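Local coordinates for leucine-rich repeat protein (PDB 4ECN) that is of unknown function but, as an extracellular leucine-rich repeat protein with two DUF4458 domains, probably binds other proteins, at residues 288-292 against 359-364; 299-303 against 314-318; 371-375 against 451-455. All coordinates share one frame; numbering follows the deposited sequence.

Contact 1: residues 288-292 against 359-364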
loop_
_atom_site.group_PDB
_atom_site.type_symbol
_atom_site.label_atom_id
_atom_site.label_comp_id
_atom_site.label_asym_id
_atom_site.label_seq_id
_atom_site.Cartn_x
_atom_site.Cartn_y
_atom_site.Cartn_z
ATOM N N TYR A 288 -3.793 -12.581 -4.376
ATOM C CA TYR A 288 -3.652 -11.138 -4.452
ATOM C C TYR A 288 -4.928 -10.455 -3.980
ATOM O O TYR A 288 -6.018 -10.837 -4.412
ATOM C CB TYR A 288 -3.301 -10.699 -5.879
ATOM C CG TYR A 288 -3.215 -9.205 -6.057
ATOM C CD1 TYR A 288 -2.072 -8.501 -5.687
ATOM C CD2 TYR A 288 -4.257 -8.493 -6.645
ATOM C CE1 TYR A 288 -1.983 -7.118 -5.861
ATOM C CE2 TYR A 288 -4.182 -7.110 -6.822
ATOM C CZ TYR A 288 -3.048 -6.426 -6.417
ATOM O OH TYR A 288 -2.986 -5.068 -6.597
ATOM N N TYR A 289 -4.779 -9.451 -3.079
ATOM C CA TYR A 289 -5.845 -8.609 -2.557
ATOM C C TYR A 289 -5.636 -7.199 -3.066
ATOM O O TYR A 289 -4.614 -6.586 -2.773
ATOM C CB TYR A 289 -5.910 -8.654 -1.021
ATOM C CG TYR A 289 -7.035 -7.815 -0.447
ATOM C CD1 TYR A 289 -8.345 -7.966 -0.901
ATOM C CD2 TYR A 289 -6.793 -6.878 0.550
ATOM C CE1 TYR A 289 -9.382 -7.183 -0.396
ATOM C CE2 TYR A 289 -7.827 -6.102 1.077
ATOM C CZ TYR A 289 -9.124 -6.269 0.611
ATOM O OH TYR A 289 -10.159 -5.511 1.111
ATOM N N SER A 290 -6.586 -6.694 -3.850
ATOM C CA SER A 290 -6.489 -5.363 -4.442
ATOM C C SER A 290 -6.960 -4.271 -3.493
ATOM O O SER A 290 -6.733 -3.109 -3.797
ATOM C CB SER A 290 -7.296 -5.296 -5.729
ATOM O OG SER A 290 -8.669 -5.578 -5.516
ATOM N N GLY A 291 -7.631 -4.642 -2.395
ATOM C CA GLY A 291 -8.122 -3.730 -1.369
ATOM C C GLY A 291 -9.309 -2.859 -1.728
ATOM O O GLY A 291 -9.700 -1.956 -0.968
ATOM N N THR A 292 -9.887 -3.109 -2.885
ATOM C CA THR A 292 -11.015 -2.331 -3.365
ATOM C C THR A 292 -11.933 -3.226 -4.182
ATOM O O THR A 292 -11.480 -4.195 -4.795
ATOM C CB THR A 292 -10.536 -1.087 -4.180
ATOM O OG1 THR A 292 -11.682 -0.395 -4.686
ATOM C CG2 THR A 292 -9.569 -1.432 -5.337
ATOM N N GLU A 359 -0.639 -1.444 0.893
ATOM C CA GLU A 359 -0.979 -2.824 0.535
ATOM C C GLU A 359 -2.449 -3.194 0.931
ATOM O O GLU A 359 -3.206 -3.684 0.082
ATOM C CB GLU A 359 0.018 -3.777 1.212
ATOM C CG GLU A 359 0.413 -5.034 0.445
ATOM C CD GLU A 359 1.540 -5.813 1.108
ATOM O OE1 GLU A 359 2.170 -5.261 2.043
ATOM O OE2 GLU A 359 1.755 -6.993 0.739
ATOM N N THR A 360 -2.868 -2.915 2.177
ATOM C CA THR A 360 -4.232 -3.262 2.633
ATOM C C THR A 360 -5.320 -2.361 2.021
ATOM O O THR A 360 -6.513 -2.696 2.068
ATOM C CB THR A 360 -4.315 -3.178 4.140
ATOM O OG1 THR A 360 -3.888 -1.871 4.525
ATOM C CG2 THR A 360 -3.467 -4.243 4.823
ATOM N N VAL A 361 -4.914 -1.238 1.441
ATOM C CA VAL A 361 -5.833 -0.301 0.828
ATOM C C VAL A 361 -5.922 -0.574 -0.673
ATOM O O VAL A 361 -7.022 -0.730 -1.166
ATOM C CB VAL A 361 -5.370 1.148 1.133
ATOM C CG1 VAL A 361 -6.095 2.188 0.281
ATOM C CG2 VAL A 361 -5.508 1.461 2.614
ATOM N N SER A 362 -4.788 -0.607 -1.402
ATOM C CA SER A 362 -4.792 -0.719 -2.862
ATOM C C SER A 362 -3.799 -1.765 -3.432
ATOM O O SER A 362 -3.435 -1.662 -4.608
ATOM C CB SER A 362 -4.470 0.642 -3.473
ATOM O OG SER A 362 -3.331 1.249 -2.885
ATOM N N GLY A 363 -3.449 -2.786 -2.638
ATOM C CA GLY A 363 -2.520 -3.844 -3.039
ATOM C C GLY A 363 -1.184 -3.351 -3.573
ATOM O O GLY A 363 -0.425 -2.657 -2.881
ATOM N N ARG A 364 -0.941 -3.660 -4.849
ATOM C CA ARG A 364 0.254 -3.363 -5.654
ATOM C C ARG A 364 0.394 -1.874 -5.979
ATOM O O ARG A 364 1.503 -1.417 -6.265
ATOM C CB ARG A 364 0.088 -4.150 -6.958
ATOM C CG ARG A 364 1.199 -4.153 -7.965
ATOM C CD ARG A 364 0.808 -5.047 -9.124
ATOM N NE ARG A 364 0.570 -6.438 -8.716
ATOM C CZ ARG A 364 -0.502 -7.141 -9.064
ATOM N NH1 ARG A 364 -1.434 -6.602 -9.831
ATOM N NH2 ARG A 364 -0.647 -8.388 -8.647
HETATM O O HOH W 1 -3.280 -6.248 -0.451
#
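Tyr288 meets Arg364 at its backbone N-H and again at its guanidinium. The phenol oxygen OH of Tyr288 accepts the backbone N-H of Arg364 in a nearly straight bond, 3.0 Å from N to OH with 169° at the hydrogen. The guanidinium then folds back over one face of the same ring, its plane 13° from that of the ring and the centres 3.9 Å apart, a stacked cation-pi arrangement. CZ lies over the face, toward its rim, and NH2 sits above the CD1-CE1 side rather than over the middle. Arg364 reaches this place with CG anti to the backbone N and the chain straight to CD, then bent at chi3 (-60°), which turns the guanidinium onto the tyrosine. The ring also meets that of Phe333, and Arg364 touches Phe333 and Pro315, so the stack belongs to a wider cluster.

The contact joins the loop following helix 266-280, in the N-terminal part of the leucine-rich repeat region, to the short helix 359-362 that comes soon after strand 351-353 of the repeat sheet. Gly363, with positive phi, takes the chain out of that helix, and its N bonds back to the carbonyl of Glu359. Two CA-H...O contacts, Ser362 CA to Ser290 O and Gly291 CA to Val361 O, line the close backbones; Gly291 and Gly363 have no side chain to keep them apart. A water donates to both Tyr289 O, at 2.7 Å, and Glu359 O, bridging the loop to the helix. The Tyr289 ring lies over Gly291 N, with CE2 3.8 Å from Thr360 O.

Contact 2: residues 299-303 against 314-318. With NA (sodium ion), chain B.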
loop_
_atom_site.group_PDB
_atom_site.type_symbol
_atom_site.label_atom_id
_atom_site.label_comp_id
_atom_site.label_asym_id
_atom_site.label_seq_id
_atom_site.Cartn_x
_atom_site.Cartn_y
_atom_site.Cartn_z
ATOM N N SER A 299 -6.028 -10.927 -11.142
ATOM C CA SER A 299 -5.455 -12.267 -11.042
ATOM C C SER A 299 -5.015 -12.488 -9.612
ATOM O O SER A 299 -4.512 -11.552 -8.979
ATOM C CB SER A 299 -4.295 -12.428 -12.005
ATOM O OG SER A 299 -4.744 -12.229 -13.330
ATOM N N LEU A 300 -5.271 -13.675 -9.088
ATOM C CA LEU A 300 -4.951 -14.069 -7.727
ATOM C C LEU A 300 -3.497 -14.444 -7.510
ATOM O O LEU A 300 -3.022 -14.398 -6.363
ATOM C CB LEU A 300 -5.781 -15.307 -7.355
ATOM C CG LEU A 300 -7.282 -15.164 -7.266
ATOM C CD1 LEU A 300 -7.909 -16.509 -6.981
ATOM C CD2 LEU A 300 -7.674 -14.164 -6.195
ATOM N N ASN A 301 -2.812 -14.923 -8.569
ATOM C CA ASN A 301 -1.466 -15.467 -8.392
ATOM C C ASN A 301 -0.686 -15.480 -9.679
ATOM O O ASN A 301 -1.240 -15.202 -10.749
ATOM C CB ASN A 301 -1.636 -16.927 -7.891
ATOM C CG ASN A 301 -0.480 -17.611 -7.244
ATOM O OD1 ASN A 301 0.668 -17.180 -7.300
ATOM N ND2 ASN A 301 -0.780 -18.727 -6.618
ATOM N N TRP A 302 0.610 -15.820 -9.571
ATOM C CA TRP A 302 1.484 -16.065 -10.702
ATOM C C TRP A 302 1.114 -17.381 -11.364
ATOM O O TRP A 302 0.382 -18.184 -10.778
ATOM C CB TRP A 302 2.939 -16.100 -10.262
ATOM C CG TRP A 302 3.552 -14.770 -9.978
ATOM C CD1 TRP A 302 2.948 -13.549 -10.022
ATOM C CD2 TRP A 302 4.910 -14.536 -9.591
ATOM N NE1 TRP A 302 3.847 -12.566 -9.675
ATOM C CE2 TRP A 302 5.065 -13.145 -9.424
ATOM C CE3 TRP A 302 6.024 -15.372 -9.394
ATOM C CZ2 TRP A 302 6.282 -12.571 -9.050
ATOM C CZ3 TRP A 302 7.237 -14.801 -9.036
ATOM C CH2 TRP A 302 7.351 -13.418 -8.846
ATOM N N ASN A 303 1.614 -17.612 -12.577
ATOM C CA ASN A 303 1.316 -18.845 -13.290
ATOM C C ASN A 303 2.545 -19.338 -14.052
ATOM O O ASN A 303 3.099 -18.602 -14.871
ATOM C CB ASN A 303 0.142 -18.624 -14.243
ATOM C CG ASN A 303 -0.273 -19.825 -15.057
ATOM O OD1 ASN A 303 -0.241 -20.985 -14.598
ATOM N ND2 ASN A 303 -0.749 -19.542 -16.266
ATOM N N GLN A 314 4.018 -11.963 -15.582
ATOM C CA GLN A 314 3.405 -12.208 -14.283
ATOM C C GLN A 314 2.847 -10.932 -13.674
ATOM O O GLN A 314 3.469 -9.868 -13.821
ATOM C CB GLN A 314 4.418 -12.823 -13.300
ATOM C CG GLN A 314 5.050 -14.148 -13.704
ATOM C CD GLN A 314 4.108 -15.302 -13.928
ATOM O OE1 GLN A 314 2.950 -15.318 -13.502
ATOM N NE2 GLN A 314 4.607 -16.309 -14.605
ATOM N N PRO A 315 1.707 -11.016 -12.930
ATOM C CA PRO A 315 1.194 -9.810 -12.252
ATOM C C PRO A 315 2.184 -9.365 -11.168
ATOM O O PRO A 315 2.574 -10.176 -10.305
ATOM C CB PRO A 315 -0.153 -10.263 -11.687
ATOM C CG PRO A 315 -0.057 -11.750 -11.576
ATOM C CD PRO A 315 0.854 -12.198 -12.664
ATOM N N GLY A 316 2.668 -8.125 -11.302
ATOM C CA GLY A 316 3.679 -7.545 -10.415
ATOM C C GLY A 316 5.092 -7.512 -10.995
ATOM O O GLY A 316 5.966 -6.800 -10.473
ATOM N N VAL A 317 5.330 -8.282 -12.088
ATOM C CA VAL A 317 6.629 -8.365 -12.759
ATOM C C VAL A 317 6.596 -7.467 -13.986
ATOM O O VAL A 317 5.674 -7.546 -14.807
ATOM C CB VAL A 317 7.063 -9.816 -13.134
ATOM C CG1 VAL A 317 8.381 -9.821 -13.892
ATOM C CG2 VAL A 317 7.155 -10.711 -11.908
ATOM N N ASP A 318 7.637 -6.622 -14.092
ATOM C CA ASP A 318 7.905 -5.675 -15.172
ATOM C C ASP A 318 9.227 -6.127 -15.883
ATOM O O ASP A 318 10.189 -6.538 -15.222
ATOM C CB ASP A 318 7.957 -4.218 -14.638
ATOM C CG ASP A 318 6.728 -3.790 -13.831
ATOM O OD1 ASP A 318 5.706 -3.415 -14.457
ATOM O OD2 ASP A 318 6.791 -3.833 -12.559
HETATM NA NA NA B . 3.239 -7.960 -15.735
#
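NE2 of Gln314 donates to two backbone carbonyls, Asn303 O at 2.8 Å and Trp311 O. The bond to Asn303 is close to straight (172°) and runs in the plane of the amide, although NE2 stands above the carbonyl plane of Asn303. At the other end of the amide, Gln314 OE1 accepts from Asn303 N at 2.8 Å, so both amide hydrogens can be used and the amide is fixed in its rotation.

With CG anti to the carbonyl carbon and a bend at chi2 (-60°), the chain of Gln314 is carried across the indole of Trp302. CB of Gln314 rests over the five-membered ring of Trp302, 3.7 Å from the centroid, as a CH-pi contact. At the rim of the same ring, NE1 donates to Pro315 O at 2.8 Å, with the acceptor near the indole plane. Pro315 CD packs beside CD1, and Val317 CG2 reaches CZ2 at 3.5 Å. Trp278, Trp286 and Phe333 add further aromatic neighbours to the indole.

Gln314 to Val317 form a type II turn with glycine at its third position, leading into strand 317-319 at the edge of the repeat sheet. Gln314 O and Val317 O both bind the sodium ion, at 2.7 and 2.6 Å. Since Trp302 holds the intervening Pro315 carbonyl and Asn303 holds the Gln314 side chain, these bonds probably help to set the turn that presents the two sodium ligands.

Contact 3: residues 371-375 against 451-455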
loop_
_atom_site.group_PDB
_atom_site.type_symbol
_atom_site.label_atom_id
_atom_site.label_comp_id
_atom_site.label_asym_id
_atom_site.label_seq_id
_atom_site.Cartn_x
_atom_site.Cartn_y
_atom_site.Cartn_z
ATOM N N LEU A 371 4.493 1.417 -8.999
ATOM C CA LEU A 371 5.915 1.652 -8.856
ATOM C C LEU A 371 6.582 1.031 -10.071
ATOM O O LEU A 371 6.403 -0.168 -10.319
ATOM C CB LEU A 371 6.365 1.034 -7.531
ATOM C CG LEU A 371 7.606 1.599 -6.926
ATOM C CD1 LEU A 371 7.257 2.672 -5.942
ATOM C CD2 LEU A 371 8.328 0.527 -6.176
ATOM N N THR A 372 7.220 1.848 -10.911
ATOM C CA THR A 372 7.789 1.323 -12.157
ATOM C C THR A 372 9.252 1.700 -12.342
ATOM O O THR A 372 9.702 2.708 -11.799
ATOM C CB THR A 372 7.001 1.826 -13.390
ATOM O OG1 THR A 372 6.977 3.257 -13.401
ATOM C CG2 THR A 372 5.601 1.231 -13.496
ATOM N N PRO A 373 10.007 0.935 -13.164
ATOM C CA PRO A 373 11.403 1.294 -13.385
ATOM C C PRO A 373 11.532 2.596 -14.170
ATOM O O PRO A 373 10.698 2.904 -15.037
ATOM C CB PRO A 373 11.956 0.104 -14.177
ATOM C CG PRO A 373 10.948 -0.995 -14.014
ATOM C CD PRO A 373 9.656 -0.300 -13.902
ATOM N N ASP A 374 12.599 3.361 -13.835
ATOM C CA ASP A 374 13.023 4.621 -14.447
ATOM C C ASP A 374 11.855 5.601 -14.533
ATOM O O ASP A 374 11.304 5.832 -15.613
ATOM C CB ASP A 374 13.636 4.372 -15.833
ATOM C CG ASP A 374 14.834 3.452 -15.817
ATOM O OD1 ASP A 374 15.895 3.863 -15.281
ATOM O OD2 ASP A 374 14.732 2.343 -16.387
HETATM N N MSE A 375 11.449 6.122 -13.372
HETATM C CA MSE A 375 10.379 7.105 -13.275
HETATM C C MSE A 375 10.943 8.507 -13.422
HETATM O O MSE A 375 12.121 8.715 -13.115
HETATM C CB MSE A 375 9.634 6.981 -11.933
HETATM C CG MSE A 375 8.804 5.715 -11.789
HETATM SE SE MSE A 375 7.796 5.613 -10.105
HETATM C CE MSE A 375 9.158 5.892 -8.881
ATOM N N GLN A 451 16.814 0.997 -7.731
ATOM C CA GLN A 451 16.471 2.400 -7.459
ATOM C C GLN A 451 15.578 2.556 -6.232
ATOM O O GLN A 451 15.736 3.521 -5.473
ATOM C CB GLN A 451 15.744 3.007 -8.669
ATOM C CG GLN A 451 16.531 2.974 -9.962
ATOM C CD GLN A 451 15.711 3.318 -11.171
ATOM O OE1 GLN A 451 14.536 2.938 -11.300
ATOM N NE2 GLN A 451 16.349 3.986 -12.121
ATOM N N ILE A 452 14.598 1.643 -6.079
ATOM C CA ILE A 452 13.621 1.676 -4.992
ATOM C C ILE A 452 13.415 0.263 -4.419
ATOM O O ILE A 452 13.210 -0.673 -5.191
ATOM C CB ILE A 452 12.281 2.269 -5.533
ATOM C CG1 ILE A 452 12.453 3.684 -6.115
ATOM C CG2 ILE A 452 11.211 2.278 -4.470
ATOM C CD1 ILE A 452 11.369 4.063 -7.020
ATOM N N ILE A 453 13.467 0.117 -3.070
ATOM C CA ILE A 453 13.238 -1.151 -2.361
ATOM C C ILE A 453 12.204 -0.875 -1.232
ATOM O O ILE A 453 12.375 0.053 -0.445
ATOM C CB ILE A 453 14.535 -1.859 -1.858
ATOM C CG1 ILE A 453 14.255 -3.309 -1.445
ATOM C CG2 ILE A 453 15.292 -1.093 -0.776
ATOM C CD1 ILE A 453 15.457 -4.210 -1.489
ATOM N N TYR A 454 11.105 -1.652 -1.221
ATOM C CA TYR A 454 10.025 -1.529 -0.248
ATOM C C TYR A 454 9.817 -2.840 0.514
ATOM O O TYR A 454 9.652 -3.908 -0.083
ATOM C CB TYR A 454 8.702 -1.115 -0.936
ATOM C CG TYR A 454 8.427 0.373 -1.093
ATOM C CD1 TYR A 454 9.307 1.197 -1.782
ATOM C CD2 TYR A 454 7.204 0.918 -0.715
ATOM C CE1 TYR A 454 9.035 2.553 -1.977
ATOM C CE2 TYR A 454 6.920 2.273 -0.908
ATOM C CZ TYR A 454 7.829 3.082 -1.563
ATOM O OH TYR A 454 7.570 4.424 -1.739
ATOM N N PHE A 455 9.888 -2.739 1.851
ATOM C CA PHE A 455 9.610 -3.773 2.849
ATOM C C PHE A 455 8.560 -3.271 3.751
ATOM O O PHE A 455 8.707 -2.161 4.266
ATOM C CB PHE A 455 10.838 -4.142 3.672
ATOM C CG PHE A 455 12.104 -4.499 2.954
ATOM C CD1 PHE A 455 12.375 -5.818 2.611
ATOM C CD2 PHE A 455 13.088 -3.543 2.739
ATOM C CE1 PHE A 455 13.578 -6.161 2.000
ATOM C CE2 PHE A 455 14.292 -3.886 2.140
ATOM C CZ PHE A 455 14.526 -5.193 1.764
HETATM O O HOH W 2 12.003 3.999 -10.832
#
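Ile452 is packed against two side chains of the loop before helix 377-384. Its CD1 meets CE of Met375, a selenomethionine in this crystal, at 3.4 Å, the two chains crossing at about a right angle. Its CG2, which stands anti to the backbone N, faces Leu371 CD2 at 3.8 Å. Met375 gets there by a bend at chi3 (-53°) that swings the terminal methyl toward the strand. Leu371 sends its other methyl, CD1, to the ring of Tyr454, a looser approach at 4.3 Å from CE1. Ile383 of helix 377-384 touches Leu371, Met375 and Tyr454, and Val351 of the neighbouring strand 351-353 touches Leu371, so this side is a greasy layer between the parallel strands 351-353 and 452-456 of the leucine-rich repeat sheet and the helical segment between strands 351-353 and 436-440.

The other side is polar and thinner, near the exposed Asp374. Gln451, extended beyond CG, brings its amide across to Asp374. OE1 accepts Asp374 N at 3.2 Å, with the donor in the carbonyl plane on a lone pair, and the bond is fairly straight at 162°. NE2 reaches Asp374 OD1, also at 3.2 Å, but comes from above the carboxylate plane, the carboxylate and amide planes being 83° apart. A water donates to OE1 and to Thr372 O, both at 2.8 Å. Lys350 NZ forms a long, weak ion pair with OD1.

The two ends of the glutamine amide thus satisfy both Asp374 N and OD1, and the water extends the link to Thr372 O, beside an apolar layer.

From the N terminus, the chain leaves helix 266-280 and enters the loop whose residues 288-292 open contact 1. Before that contact closes at 359-364, contact 2 opens and closes inside it: 299-303 meets 314-318, the turn leading to edge strand 317-319, with only ten residues between. The two touch, Tyr288 N probably bonding to Leu300 O and Arg364 packing on Pro315 and Gly316. Contact 3 follows in series, closing a longer loop from 371-375 to strand 452-456, past several helices. Its centre lies about 17 Å from that of contact 2. Contacts 2 and 3 tie loops to the same sheet, while contact 1 ties the loop after helix 266-280 to helix 359-362.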